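Side-chain contacts in transcriptional regulator (Streptococcus thermophilus LMD-9, PDB 5JUF), which probably switches on competence genes as a quorum-sensing transcriptional activator of the RNPP family, pairing a helix-turn-helix DNA-binding domain with a TPR domain that senses a signalling peptide: residues Leu49-Tyr54 against Phe149-Arg154; Glu106-Phe111 against Glu118-Leu123; Leu126-Ser131 against Glu136-Val141. One frame throughout, in Å; residues are numbered along the deposited sequence.

Contact 1: Leu49-Tyr54 against Phe149-Arg154; sequences LDRLSY and FEQVKR
Arg51 and Gln151 reach for each other from opposite directions and account for the whole of this contact, across a gap where the nearest backbones, at the CA atoms of these same two residues, stay 12.4 Å apart. Only long side chains can span such a distance. Arg51 leaves helix 49-59 with CG beside its backbone N, and a bend at chi2 (-103°) carries the guanidinium out toward helix 139-152. Gln151 answers with a chain that runs extended beyond CG, chi2 171°, and delivers its amide to the arginine. The two flat groups are inclined by 45°, neither stacked nor coplanar: NH2 of Arg51 lies 3.0 Å from OE1 of Gln151, while NE2 of Gln151 sits over one face of the guanidinium, 3.7 Å from NH1 of Arg51. The amide suits this place because it can give and accept at once. Its OE1 takes a hydrogen bond from Gln36, and its NE2 donates to the carbonyl of Gly29, which fixes the rotation of the amide and satisfies a buried polar group. Arg51 has a long, weak ion pair with Glu118 besides. Polar, sparse and small in area, the contact is one part of the interface between the helix-turn-helix DNA-binding domain and the TPR domain in the peptide-free form of this RNPP regulator.

Contact 2: Glu106-Phe111 against Glu118-Leu123; sequences EVYEKF and EELLTL
A chi1 of -172°, which sets CG opposite the backbone N, swings the Tyr108 ring along the flank of helix 94-111 into the space beside helix 117-130, where Leu120 and Leu123 both turn CG beside their own backbone N (chi1 -63° and -61°) and hold their branches out to meet it. The two helices follow each other in the chain, joined by a short turn, and pack as an antiparallel helical hairpin within the TPR domain, a fold built largely of paired helices. The backbones come close, 6.9 Å between CA of Tyr108 and CA of Leu120, so side chains of moderate reach fill the gap.

Leu120 and Leu123 lie one turn apart on the same side of their helix and treat the ring differently. Leu120 crosses the tyrosine at about a right angle and lays its CD2 methyl over one face, a CH-pi contact 4.1 Å from the centroid of the Tyr108 ring; the methyl is displaced toward the rim, on the CE2 side. Leu123 comes to the edge instead, its CB in the ring plane. A broad flat ring suits this site because it offers a face to one leucine and a rim to the next, and branched leucines can follow both surfaces. Val107 points toward helix 117-130 as well, but its side chain packs on Tyr78 and Met81 of helix 76-86. One methyl of Leu123 reaches past the ring to the backbone: its CD1 lies 3.9 Å from CA of Tyr108.

Contact 3: Leu126-Ser131 against Glu136-Val141; sequences LENILS and EESPKV. With SO4 (sulfate ion), chain C.
Asn128 and Ser138 meet across the turn between helix 117-130 and helix 139-152, consecutive helices of the TPR domain. The polar link between them is a single weak hydrogen bond, from ND2 of Asn128 to OG of Ser138, 3.3 Å long and fairly straight at 157°. The same ND2 has a stronger partner in the hydroxyl of Tyr168, so the small, buried amide ties helix 117-130 to helix 160-173 and, more weakly, to the start of helix 139-152. Van der Waals contact is slight: a methyl, CG1 of Val141, lies 4.2 Å from ND2 of Asn128, and the valine also packs on Leu121 and Asp124.

A sulfate, probably from the crystallisation liquor, sits on the first turn of helix 139-152, where N-H groups without a helical acceptor, and probably the helix dipole, favour an anion. Ser138, at the N-cap position, makes no capping bond; turned away from its own N (chi1 -160°), its hydroxyl donates to the sulfate. That OG to O2 distance, 2.5 Å, is notably short and merits caution. Lys140 N reaches sulfate O3 at 3.0 Å. The firmer hold on O2 is from N of Val141, 2.9 Å and nearly straight at 172°.

How the contacts relate
Contact 1 spans two domains, whereas contacts 2 and 3 lie wholly within the TPR domain, in the stretch of chain between the two halves of contact 1. In sequence contact 2 closes before contact 3 opens, and helix 117-130 serves both; their centres are 13 Å apart, and Leu121 touches Val141 between them. Contacts 1 and 3 share helix 139-152 but use its opposite ends, with centres 21 Å apart and nearest atoms about 9 Å apart. Contacts 1 and 2, 18 Å apart, meet where Arg51 packs on Glu118. Helices 94-111, 117-130 and 139-152 pack in succession, and the last two carry the side chains that meet the DNA-binding domain.

Contact 1: Leu49-Tyr54 against Phe149-Arg154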
loop_
_atom_site.group_PDB
_atom_site.type_symbol
_atom_site.label_atom_id
_atom_site.label_comp_id
_atom_site.label_asym_id
_atom_site.label_seq_id
_atom_site.Cartn_x
_atom_site.Cartn_y
_atom_site.Cartn_z
ATOM N N LEU A 49 -5.784 -17.154 4.786
ATOM C CA LEU A 49 -5.483 -17.948 5.972
ATOM C C LEU A 49 -5.974 -17.265 7.243
ATOM O O LEU A 49 -6.556 -17.913 8.118
ATOM C CB LEU A 49 -3.973 -18.192 6.071
ATOM C CG LEU A 49 -3.480 -19.488 5.447
ATOM C CD1 LEU A 49 -1.965 -19.657 5.650
ATOM C CD2 LEU A 49 -4.251 -20.638 6.070
ATOM N N ASP A 50 -5.734 -15.958 7.363
ATOM C CA ASP A 50 -6.124 -15.232 8.569
ATOM C C ASP A 50 -7.645 -15.186 8.729
ATOM O O ASP A 50 -8.168 -15.450 9.818
ATOM C CB ASP A 50 -5.543 -13.817 8.541
ATOM C CG ASP A 50 -4.027 -13.789 8.770
ATOM O OD1 ASP A 50 -3.451 -14.783 9.269
ATOM O OD2 ASP A 50 -3.411 -12.753 8.452
ATOM N N ARG A 51 -8.372 -14.848 7.661
ATOM C CA ARG A 51 -9.839 -14.831 7.748
ATOM C C ARG A 51 -10.400 -16.221 8.018
ATOM O O ARG A 51 -11.360 -16.376 8.787
ATOM C CB ARG A 51 -10.449 -14.277 6.458
ATOM C CG ARG A 51 -9.951 -12.892 6.060
ATOM C CD ARG A 51 -10.926 -11.786 6.367
ATOM N NE ARG A 51 -10.593 -10.575 5.616
ATOM C CZ ARG A 51 -9.929 -9.533 6.110
ATOM N NH1 ARG A 51 -9.541 -9.517 7.370
ATOM N NH2 ARG A 51 -9.662 -8.492 5.340
ATOM N N LEU A 52 -9.844 -17.242 7.359
ATOM C CA LEU A 52 -10.313 -18.604 7.585
ATOM C C LEU A 52 -10.079 -19.025 9.033
ATOM O O LEU A 52 -10.950 -19.648 9.656
ATOM C CB LEU A 52 -9.611 -19.569 6.624
ATOM C CG LEU A 52 -10.143 -21.010 6.601
ATOM C CD1 LEU A 52 -11.553 -21.039 6.042
ATOM C CD2 LEU A 52 -9.225 -21.963 5.818
ATOM N N SER A 53 -8.909 -18.693 9.587
ATOM C CA SER A 53 -8.637 -19.020 10.989
ATOM C C SER A 53 -9.623 -18.325 11.925
ATOM O O SER A 53 -10.120 -18.933 12.882
ATOM C CB SER A 53 -7.204 -18.637 11.347
ATOM O OG SER A 53 -6.980 -18.835 12.730
ATOM N N TYR A 54 -9.914 -17.047 11.668
ATOM C CA TYR A 54 -10.918 -16.335 12.458
ATOM C C TYR A 54 -12.285 -17.009 12.357
ATOM O O TYR A 54 -12.966 -17.221 13.369
ATOM C CB TYR A 54 -11.012 -14.873 11.998
ATOM C CG TYR A 54 -12.118 -14.097 12.694
ATOM C CD1 TYR A 54 -11.933 -13.600 13.987
ATOM C CD2 TYR A 54 -13.348 -13.872 12.067
ATOM C CE1 TYR A 54 -12.955 -12.899 14.645
ATOM C CE2 TYR A 54 -14.381 -13.187 12.728
ATOM C CZ TYR A 54 -14.167 -12.699 14.013
ATOM O OH TYR A 54 -15.182 -12.014 14.663
ATOM N N PHE A 149 -9.685 -0.771 4.632
ATOM C CA PHE A 149 -9.165 0.425 5.290
ATOM C C PHE A 149 -9.771 0.624 6.682
ATOM O O PHE A 149 -9.088 1.110 7.596
ATOM C CB PHE A 149 -9.399 1.663 4.424
ATOM C CG PHE A 149 -8.777 2.910 4.988
ATOM C CD1 PHE A 149 -7.403 2.983 5.183
ATOM C CD2 PHE A 149 -9.558 4.000 5.334
ATOM C CE1 PHE A 149 -6.817 4.126 5.711
ATOM C CE2 PHE A 149 -8.974 5.149 5.858
ATOM C CZ PHE A 149 -7.604 5.207 6.048
ATOM N N GLU A 150 -11.060 0.302 6.862
ATOM C CA GLU A 150 -11.624 0.339 8.213
ATOM C C GLU A 150 -10.848 -0.576 9.156
ATOM O O GLU A 150 -10.674 -0.262 10.338
ATOM C CB GLU A 150 -13.111 -0.068 8.197
ATOM C CG GLU A 150 -14.055 0.914 7.477
ATOM C CD GLU A 150 -14.350 2.190 8.271
ATOM O OE1 GLU A 150 -13.825 2.346 9.387
ATOM O OE2 GLU A 150 -15.130 3.037 7.782
ATOM N N GLN A 151 -10.363 -1.701 8.648
ATOM C CA GLN A 151 -9.548 -2.602 9.458
ATOM C C GLN A 151 -8.133 -2.065 9.651
ATOM O O GLN A 151 -7.599 -2.110 10.762
ATOM C CB GLN A 151 -9.527 -3.985 8.803
ATOM C CG GLN A 151 -10.914 -4.644 8.846
ATOM C CD GLN A 151 -11.007 -5.916 8.034
ATOM O OE1 GLN A 151 -10.399 -6.033 6.967
ATOM N NE2 GLN A 151 -11.801 -6.871 8.519
ATOM N N VAL A 152 -7.511 -1.554 8.593
ATOM C CA VAL A 152 -6.127 -1.085 8.711
ATOM C C VAL A 152 -6.047 0.137 9.615
ATOM O O VAL A 152 -5.092 0.294 10.384
ATOM C CB VAL A 152 -5.546 -0.784 7.319
ATOM C CG1 VAL A 152 -4.199 -0.066 7.433
ATOM C CG2 VAL A 152 -5.371 -2.056 6.545
ATOM N N LYS A 153 -7.048 1.024 9.548
ATOM C CA LYS A 153 -6.963 2.263 10.312
ATOM C C LYS A 153 -7.026 2.026 11.817
ATOM O O LYS A 153 -6.683 2.932 12.585
ATOM C CB LYS A 153 -8.065 3.242 9.872
ATOM C CG LYS A 153 -9.391 3.011 10.547
ATOM C CD LYS A 153 -10.377 4.122 10.222
ATOM C CE LYS A 153 -10.605 4.228 8.734
ATOM N NZ LYS A 153 -11.678 5.214 8.389
ATOM N N ARG A 154 -7.427 0.832 12.255
ATOM C CA ARG A 154 -7.393 0.472 13.668
ATOM C C ARG A 154 -6.072 -0.165 14.102
ATOM O O ARG A 154 -5.825 -0.274 15.311
ATOM C CB ARG A 154 -8.536 -0.492 14.008
ATOM C CG ARG A 154 -9.920 -0.060 13.553
ATOM C CD ARG A 154 -10.974 -1.057 14.044
ATOM N NE ARG A 154 -12.069 -1.268 13.094
ATOM C CZ ARG A 154 -13.180 -1.944 13.383
ATOM N NH1 ARG A 154 -14.141 -2.107 12.471
ATOM N NH2 ARG A 154 -13.332 -2.456 14.599
#

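Contact 2: Glu106-Phe111 against Glu118-Leu123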
loop_
_atom_site.group_PDB
_atom_site.type_symbol
_atom_site.label_atom_id
_atom_site.label_comp_id
_atom_site.label_asym_id
_atom_site.label_seq_id
_atom_site.Cartn_x
_atom_site.Cartn_y
_atom_site.Cartn_z
ATOM N N GLU A 106 -0.644 -10.020 -15.514
ATOM C CA GLU A 106 -0.167 -11.393 -15.677
ATOM C C GLU A 106 -0.361 -12.192 -14.395
ATOM O O GLU A 106 -0.926 -13.293 -14.408
ATOM C CB GLU A 106 1.312 -11.386 -16.091
ATOM C CG GLU A 106 1.989 -12.766 -15.995
ATOM C CD GLU A 106 3.522 -12.736 -16.068
ATOM O OE1 GLU A 106 4.136 -11.671 -15.830
ATOM O OE2 GLU A 106 4.115 -13.801 -16.358
ATOM N N VAL A 107 0.059 -11.630 -13.265
ATOM C CA VAL A 107 -0.041 -12.357 -12.006
ATOM C C VAL A 107 -1.493 -12.482 -11.577
ATOM O O VAL A 107 -1.921 -13.530 -11.078
ATOM C CB VAL A 107 0.811 -11.659 -10.933
ATOM C CG1 VAL A 107 0.844 -12.485 -9.683
ATOM C CG2 VAL A 107 2.205 -11.458 -11.450
ATOM N N TYR A 108 -2.261 -11.403 -11.746
ATOM C CA TYR A 108 -3.677 -11.387 -11.377
ATOM C C TYR A 108 -4.439 -12.497 -12.091
ATOM O O TYR A 108 -5.184 -13.257 -11.463
ATOM C CB TYR A 108 -4.261 -10.017 -11.726
ATOM C CG TYR A 108 -5.681 -9.740 -11.250
ATOM C CD1 TYR A 108 -6.770 -10.218 -11.951
ATOM C CD2 TYR A 108 -5.916 -8.956 -10.129
ATOM C CE1 TYR A 108 -8.063 -9.951 -11.545
ATOM C CE2 TYR A 108 -7.213 -8.678 -9.708
ATOM C CZ TYR A 108 -8.280 -9.195 -10.422
ATOM O OH TYR A 108 -9.565 -8.929 -10.020
ATOM N N GLU A 109 -4.249 -12.607 -13.410
ATOM C CA GLU A 109 -4.954 -13.612 -14.196
ATOM C C GLU A 109 -4.439 -15.019 -13.904
ATOM O O GLU A 109 -5.226 -15.968 -13.810
ATOM C CB GLU A 109 -4.815 -13.292 -15.689
ATOM C CG GLU A 109 -5.493 -11.990 -16.097
ATOM C CD GLU A 109 -5.385 -11.717 -17.592
ATOM O OE1 GLU A 109 -4.826 -12.564 -18.316
ATOM O OE2 GLU A 109 -5.861 -10.653 -18.041
ATOM N N LYS A 110 -3.121 -15.179 -13.774
ATOM C CA LYS A 110 -2.579 -16.519 -13.566
ATOM C C LYS A 110 -3.054 -17.113 -12.245
ATOM O O LYS A 110 -3.286 -18.322 -12.149
ATOM C CB LYS A 110 -1.055 -16.489 -13.608
ATOM C CG LYS A 110 -0.442 -17.885 -13.502
ATOM C CD LYS A 110 1.063 -17.843 -13.564
ATOM C CE LYS A 110 1.627 -19.261 -13.514
ATOM N NZ LYS A 110 3.095 -19.247 -13.667
ATOM N N PHE A 111 -3.207 -16.286 -11.214
ATOM C CA PHE A 111 -3.480 -16.801 -9.879
ATOM C C PHE A 111 -4.858 -16.421 -9.360
ATOM O O PHE A 111 -5.182 -16.747 -8.210
ATOM C CB PHE A 111 -2.392 -16.344 -8.910
ATOM C CG PHE A 111 -1.037 -16.916 -9.229
ATOM C CD1 PHE A 111 -0.753 -18.241 -8.947
ATOM C CD2 PHE A 111 -0.057 -16.137 -9.817
ATOM C CE1 PHE A 111 0.492 -18.787 -9.248
ATOM C CE2 PHE A 111 1.190 -16.678 -10.118
ATOM C CZ PHE A 111 1.462 -17.997 -9.823
ATOM N N GLU A 118 -7.805 -10.003 -0.164
ATOM C CA GLU A 118 -6.780 -9.019 0.194
ATOM C C GLU A 118 -5.682 -8.932 -0.866
ATOM O O GLU A 118 -5.186 -7.837 -1.178
ATOM C CB GLU A 118 -6.164 -9.367 1.549
ATOM C CG GLU A 118 -7.175 -9.516 2.684
ATOM C CD GLU A 118 -7.573 -10.958 2.957
ATOM O OE1 GLU A 118 -8.095 -11.629 2.040
ATOM O OE2 GLU A 118 -7.372 -11.414 4.105
ATOM N N GLU A 119 -5.267 -10.077 -1.411
ATOM C CA GLU A 119 -4.201 -10.057 -2.410
ATOM C C GLU A 119 -4.680 -9.452 -3.717
ATOM O O GLU A 119 -3.967 -8.666 -4.343
ATOM C CB GLU A 119 -3.667 -11.472 -2.650
ATOM C CG GLU A 119 -2.904 -12.037 -1.472
ATOM C CD GLU A 119 -1.611 -11.277 -1.190
ATOM O OE1 GLU A 119 -1.031 -10.723 -2.145
ATOM O OE2 GLU A 119 -1.186 -11.219 -0.015
ATOM N N LEU A 120 -5.873 -9.836 -4.167
ATOM C CA LEU A 120 -6.408 -9.239 -5.384
ATOM C C LEU A 120 -6.553 -7.728 -5.232
ATOM O O LEU A 120 -6.270 -6.970 -6.165
ATOM C CB LEU A 120 -7.745 -9.896 -5.741
ATOM C CG LEU A 120 -7.682 -11.398 -6.065
ATOM C CD1 LEU A 120 -9.077 -12.049 -6.145
ATOM C CD2 LEU A 120 -6.932 -11.627 -7.360
ATOM N N LEU A 121 -6.974 -7.262 -4.058
ATOM C CA LEU A 121 -7.114 -5.823 -3.866
ATOM C C LEU A 121 -5.757 -5.121 -3.948
ATOM O O LEU A 121 -5.635 -4.044 -4.552
ATOM C CB LEU A 121 -7.797 -5.569 -2.525
ATOM C CG LEU A 121 -8.355 -4.186 -2.181
ATOM C CD1 LEU A 121 -7.339 -3.426 -1.423
ATOM C CD2 LEU A 121 -8.893 -3.383 -3.368
ATOM N N THR A 122 -4.733 -5.721 -3.341
ATOM C CA THR A 122 -3.356 -5.241 -3.460
ATOM C C THR A 122 -2.941 -5.042 -4.914
ATOM O O THR A 122 -2.325 -4.024 -5.259
ATOM C CB THR A 122 -2.418 -6.235 -2.770
ATOM O OG1 THR A 122 -2.496 -6.029 -1.353
ATOM C CG2 THR A 122 -1.002 -6.075 -3.245
ATOM N N LEU A 123 -3.267 -6.006 -5.781
ATOM C CA LEU A 123 -2.934 -5.873 -7.199
ATOM C C LEU A 123 -3.760 -4.776 -7.865
ATOM O O LEU A 123 -3.236 -4.028 -8.699
ATOM C CB LEU A 123 -3.132 -7.213 -7.920
ATOM C CG LEU A 123 -2.253 -8.365 -7.384
ATOM C CD1 LEU A 123 -2.622 -9.685 -8.027
ATOM C CD2 LEU A 123 -0.768 -8.062 -7.603
#

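Contact 3: Leu126-Ser131 against Glu136-Val141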
loop_
_atom_site.group_PDB
_atom_site.type_symbol
_atom_site.label_atom_id
_atom_site.label_comp_id
_atom_site.label_asym_id
_atom_site.label_seq_id
_atom_site.Cartn_x
_atom_site.Cartn_y
_atom_site.Cartn_z
ATOM N N LEU A 126 -2.251 -1.325 -6.970
ATOM C CA LEU A 126 -1.063 -1.032 -7.763
ATOM C C LEU A 126 -1.433 -0.657 -9.193
ATOM O O LEU A 126 -0.871 0.287 -9.767
ATOM C CB LEU A 126 -0.129 -2.242 -7.745
ATOM C CG LEU A 126 0.514 -2.603 -6.402
ATOM C CD1 LEU A 126 1.124 -4.002 -6.463
ATOM C CD2 LEU A 126 1.571 -1.582 -5.990
ATOM N N GLU A 127 -2.387 -1.369 -9.782
ATOM C CA GLU A 127 -2.798 -1.046 -11.142
ATOM C C GLU A 127 -3.433 0.339 -11.214
ATOM O O GLU A 127 -3.136 1.122 -12.123
ATOM C CB GLU A 127 -3.771 -2.095 -11.665
ATOM C CG GLU A 127 -4.276 -1.786 -13.053
ATOM C CD GLU A 127 -5.122 -2.907 -13.615
ATOM O OE1 GLU A 127 -6.093 -3.311 -12.941
ATOM O OE2 GLU A 127 -4.805 -3.390 -14.722
ATOM N N ASN A 128 -4.323 0.655 -10.269
ATOM C CA ASN A 128 -5.027 1.936 -10.325
ATOM C C ASN A 128 -4.086 3.104 -10.056
ATOM O O ASN A 128 -4.160 4.133 -10.737
ATOM C CB ASN A 128 -6.185 1.937 -9.329
ATOM C CG ASN A 128 -7.398 1.187 -9.848
ATOM O OD1 ASN A 128 -7.378 0.642 -10.952
ATOM N ND2 ASN A 128 -8.453 1.131 -9.042
ATOM N N ILE A 129 -3.186 2.960 -9.079
ATOM C CA ILE A 129 -2.234 4.028 -8.786
ATOM C C ILE A 129 -1.295 4.233 -9.970
ATOM O O ILE A 129 -1.076 5.364 -10.415
ATOM C CB ILE A 129 -1.457 3.724 -7.488
ATOM C CG1 ILE A 129 -2.380 3.782 -6.266
ATOM C CG2 ILE A 129 -0.300 4.712 -7.293
ATOM C CD1 ILE A 129 -1.670 3.436 -4.967
ATOM N N LEU A 130 -0.751 3.140 -10.520
ATOM C CA LEU A 130 0.220 3.255 -11.606
ATOM C C LEU A 130 -0.412 3.793 -12.879
ATOM O O LEU A 130 0.236 4.530 -13.631
ATOM C CB LEU A 130 0.863 1.900 -11.894
ATOM C CG LEU A 130 2.067 1.503 -11.063
ATOM C CD1 LEU A 130 2.346 0.038 -11.318
ATOM C CD2 LEU A 130 3.267 2.351 -11.464
ATOM N N SER A 131 -1.654 3.408 -13.161
ATOM C CA SER A 131 -2.336 3.920 -14.340
ATOM C C SER A 131 -3.034 5.245 -14.082
ATOM O O SER A 131 -3.683 5.763 -14.992
ATOM C CB SER A 131 -3.358 2.900 -14.851
ATOM O OG SER A 131 -4.413 2.745 -13.912
ATOM N N GLU A 136 -12.796 6.830 -8.075
ATOM C CA GLU A 136 -14.232 6.983 -8.283
ATOM C C GLU A 136 -14.749 6.163 -9.459
ATOM O O GLU A 136 -15.947 5.878 -9.516
ATOM C CB GLU A 136 -14.571 8.461 -8.493
ATOM C CG GLU A 136 -14.586 9.281 -7.213
ATOM C CD GLU A 136 -13.929 10.640 -7.374
ATOM O OE1 GLU A 136 -12.947 10.742 -8.140
ATOM O OE2 GLU A 136 -14.394 11.602 -6.729
ATOM N N GLU A 137 -13.886 5.790 -10.398
ATOM C CA GLU A 137 -14.282 4.987 -11.545
ATOM C C GLU A 137 -14.095 3.495 -11.314
ATOM O O GLU A 137 -14.241 2.711 -12.258
ATOM C CB GLU A 137 -13.491 5.419 -12.782
ATOM C CG GLU A 137 -13.726 6.856 -13.188
ATOM C CD GLU A 137 -12.739 7.340 -14.232
ATOM O OE1 GLU A 137 -11.628 6.765 -14.326
ATOM O OE2 GLU A 137 -13.078 8.299 -14.959
ATOM N N SER A 138 -13.789 3.082 -10.087
ATOM C CA SER A 138 -13.490 1.690 -9.759
ATOM C C SER A 138 -14.355 1.242 -8.577
ATOM O O SER A 138 -13.843 0.977 -7.483
ATOM C CB SER A 138 -11.997 1.540 -9.448
ATOM O OG SER A 138 -11.554 0.202 -9.567
ATOM N N PRO A 139 -15.672 1.108 -8.776
ATOM C CA PRO A 139 -16.561 0.955 -7.606
ATOM C C PRO A 139 -16.464 -0.386 -6.888
ATOM O O PRO A 139 -16.630 -0.429 -5.663
ATOM C CB PRO A 139 -17.964 1.192 -8.198
ATOM C CG PRO A 139 -17.822 0.991 -9.670
ATOM C CD PRO A 139 -16.418 1.362 -10.026
ATOM N N LYS A 140 -16.197 -1.488 -7.589
ATOM C CA LYS A 140 -16.047 -2.759 -6.888
ATOM C C LYS A 140 -14.763 -2.783 -6.068
ATOM O O LYS A 140 -14.754 -3.248 -4.919
ATOM C CB LYS A 140 -16.070 -3.919 -7.880
ATOM C CG LYS A 140 -15.733 -5.263 -7.253
ATOM C CD LYS A 140 -16.647 -5.607 -6.073
ATOM C CE LYS A 140 -17.986 -6.156 -6.542
ATOM N NZ LYS A 140 -18.833 -6.616 -5.399
ATOM N N VAL A 141 -13.665 -2.296 -6.648
ATOM C CA VAL A 141 -12.432 -2.133 -5.882
ATOM C C VAL A 141 -12.673 -1.231 -4.677
ATOM O O VAL A 141 -12.193 -1.511 -3.571
ATOM C CB VAL A 141 -11.319 -1.584 -6.797
ATOM C CG1 VAL A 141 -10.091 -1.162 -5.987
ATOM C CG2 VAL A 141 -10.935 -2.630 -7.835
HETATM S S SO4 C . -14.140 -1.776 -10.701
HETATM O O1 SO4 C . -13.767 -0.809 -11.731
HETATM O O2 SO4 C . -13.483 -1.442 -9.439
HETATM O O3 SO4 C . -15.595 -1.748 -10.531
HETATM O O4 SO4 C . -13.713 -3.115 -11.109
#